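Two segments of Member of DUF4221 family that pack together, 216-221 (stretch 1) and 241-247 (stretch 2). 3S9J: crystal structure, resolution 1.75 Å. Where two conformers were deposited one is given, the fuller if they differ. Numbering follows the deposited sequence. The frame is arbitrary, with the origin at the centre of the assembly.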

# COMPACT_ATOMS: atom_id res chain seq x y z
N PHE A 216 -4.79 -1.31 -10.69
CA PHE A 216 -5.85 -2.23 -10.27
C PHE A 216 -5.27 -3.63 -10.22
O PHE A 216 -4.56 -4.05 -11.11
CB PHE A 216 -7.09 -2.17 -11.21
CG PHE A 216 -7.98 -1.00 -10.94
CD1 PHE A 216 -8.98 -1.09 -9.99
CD2 PHE A 216 -7.75 0.20 -11.57
CE1 PHE A 216 -9.76 -0.01 -9.68
CE2 PHE A 216 -8.50 1.30 -11.26
CZ PHE A 216 -9.53 1.20 -10.33
N PHE A 217 -5.53 -4.31 -9.11
CA PHE A 217 -4.99 -5.65 -8.91
C PHE A 217 -5.37 -6.59 -10.06
O PHE A 217 -4.58 -7.44 -10.46
CB PHE A 217 -5.47 -6.23 -7.59
CG PHE A 217 -5.14 -5.38 -6.37
CD1 PHE A 217 -3.95 -4.66 -6.28
CD2 PHE A 217 -6.03 -5.33 -5.30
CE1 PHE A 217 -3.66 -3.90 -5.11
CE2 PHE A 217 -5.76 -4.56 -4.16
CZ PHE A 217 -4.57 -3.87 -4.08
N GLY A 218 -6.57 -6.42 -10.60
CA GLY A 218 -7.06 -7.33 -11.64
C GLY A 218 -6.80 -6.91 -13.07
O GLY A 218 -7.40 -7.48 -13.97
N TYR A 219 -5.92 -5.95 -13.30
CA TYR A 219 -5.77 -5.36 -14.63
C TYR A 219 -4.33 -5.24 -15.10
O TYR A 219 -3.45 -4.83 -14.36
CB TYR A 219 -6.43 -3.97 -14.65
CG TYR A 219 -6.81 -3.40 -16.00
CD1 TYR A 219 -7.31 -4.20 -17.02
CD2 TYR A 219 -6.71 -2.04 -16.24
CE1 TYR A 219 -7.70 -3.64 -18.25
CE2 TYR A 219 -7.08 -1.47 -17.46
CZ TYR A 219 -7.58 -2.28 -18.45
OH TYR A 219 -7.96 -1.70 -19.65
N ASP A 220 -4.11 -5.55 -16.38
CA ASP A 220 -2.79 -5.47 -17.01
C ASP A 220 -2.20 -4.07 -17.06
O ASP A 220 -1.00 -3.94 -17.14
CB ASP A 220 -2.87 -5.93 -18.46
CG ASP A 220 -3.05 -7.40 -18.62
OD1 ASP A 220 -3.24 -8.14 -17.64
OD2 ASP A 220 -2.95 -7.82 -19.77
N SER A 221 -3.03 -3.04 -17.05
CA SER A 221 -2.54 -1.69 -17.33
C SER A 221 -2.54 -0.80 -16.10
O SER A 221 -3.38 -0.95 -15.21
CB SER A 221 -3.36 -1.04 -18.45
OG SER A 221 -3.13 -1.70 -19.69
N LEU A 241 2.26 -14.12 -16.64
CA LEU A 241 0.81 -14.21 -16.44
C LEU A 241 0.04 -13.99 -17.73
O LEU A 241 0.41 -13.18 -18.57
CB LEU A 241 0.32 -13.14 -15.44
CG LEU A 241 0.90 -13.20 -14.03
CD1 LEU A 241 0.32 -12.04 -13.19
CD2 LEU A 241 0.64 -14.58 -13.40
N LYS A 242 -1.06 -14.71 -17.84
CA LYS A 242 -2.04 -14.50 -18.89
C LYS A 242 -2.60 -13.08 -18.73
O LYS A 242 -2.74 -12.60 -17.60
CB LYS A 242 -3.14 -15.54 -18.68
CG LYS A 242 -4.09 -15.74 -19.80
CD LYS A 242 -5.20 -16.71 -19.38
CE LYS A 242 -6.17 -16.96 -20.52
NZ LYS A 242 -5.47 -17.64 -21.62
N SER A 243 -2.93 -12.43 -19.83
CA SER A 243 -3.57 -11.11 -19.77
C SER A 243 -4.86 -11.19 -18.97
O SER A 243 -5.58 -12.19 -19.04
CB SER A 243 -3.83 -10.57 -21.18
OG SER A 243 -4.63 -9.41 -21.11
N MSE A 244 -5.15 -10.16 -18.16
CA MSE A 244 -6.34 -10.19 -17.30
C MSE A 244 -7.10 -8.87 -17.23
O MSE A 244 -6.55 -7.77 -17.47
CB MSE A 244 -5.95 -10.62 -15.88
CG MSE A 244 -5.11 -9.64 -15.13
SE MSE A 244 -4.78 -10.16 -13.26
CE MSE A 244 -3.74 -11.68 -13.59
N LYS A 245 -8.38 -9.01 -16.90
CA LYS A 245 -9.24 -7.92 -16.44
C LYS A 245 -9.89 -8.36 -15.13
O LYS A 245 -9.93 -9.56 -14.82
CB LYS A 245 -10.31 -7.56 -17.49
CG LYS A 245 -9.74 -7.22 -18.88
CD LYS A 245 -10.29 -5.91 -19.49
CE LYS A 245 -11.77 -5.97 -19.87
NZ LYS A 245 -12.20 -4.74 -20.64
N PRO A 246 -10.38 -7.41 -14.33
CA PRO A 246 -10.84 -7.81 -13.03
C PRO A 246 -12.04 -8.73 -13.06
O PRO A 246 -12.82 -8.74 -14.02
CB PRO A 246 -11.17 -6.47 -12.32
CG PRO A 246 -10.39 -5.46 -13.07
CD PRO A 246 -10.42 -5.94 -14.47
N LYS A 247 -12.12 -9.54 -12.02
CA LYS A 247 -13.23 -10.46 -11.84
C LYS A 247 -13.73 -10.20 -10.43
O LYS A 247 -13.05 -10.52 -9.45
CB LYS A 247 -12.78 -11.92 -11.98
CG LYS A 247 -13.84 -12.83 -12.63
CD LYS A 247 -14.91 -13.34 -11.66
CE LYS A 247 -14.65 -14.78 -11.21
NZ LYS A 247 -14.26 -14.91 -9.76
O HOH W 1 -1.77 -10.02 -16.65

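This is a small loop-to-loop contact, polar at its heart, in which one buried aspartate gathers the hydrogen bonds and a glycine lets the two backbones close up beside it. Asp220, chi1 m, splits its carboxylate between two donors of the partner loop: OD1 accepts from Met244 N at 2.8 Å with a nearly straight angle of 163°, and OD2 accepts from Ser243 OG at 2.7 Å. Consecutive residues of the partner loop are thus held by one side chain. The backbone adds a weak return bond, Asp220 N to Met244 O at 3.5 Å, so Met244 is engaged through both its amide and its carbonyl. Water 1 extends the arrangement, donating to Asp220 OD1 (2.6 Å) and to Lys242 O (2.9 Å).

Gly218 is the third residue of a type I turn from Phe216 to Tyr219, tied by the hydrogen bond from Tyr219 N to Phe216 O at 3.2 Å. Gly218 CA comes 4.1 Å from Pro246 CA. An ideal CB here would lie 2.8 Å from Pro246 CA, a clash, so this close approach depends on the absent side chain. Tyr219 flanks the site: Met244 O meets its ring edge, 3.7 Å from CD1, while Lys245 CD lies 3.7 Å from CE1.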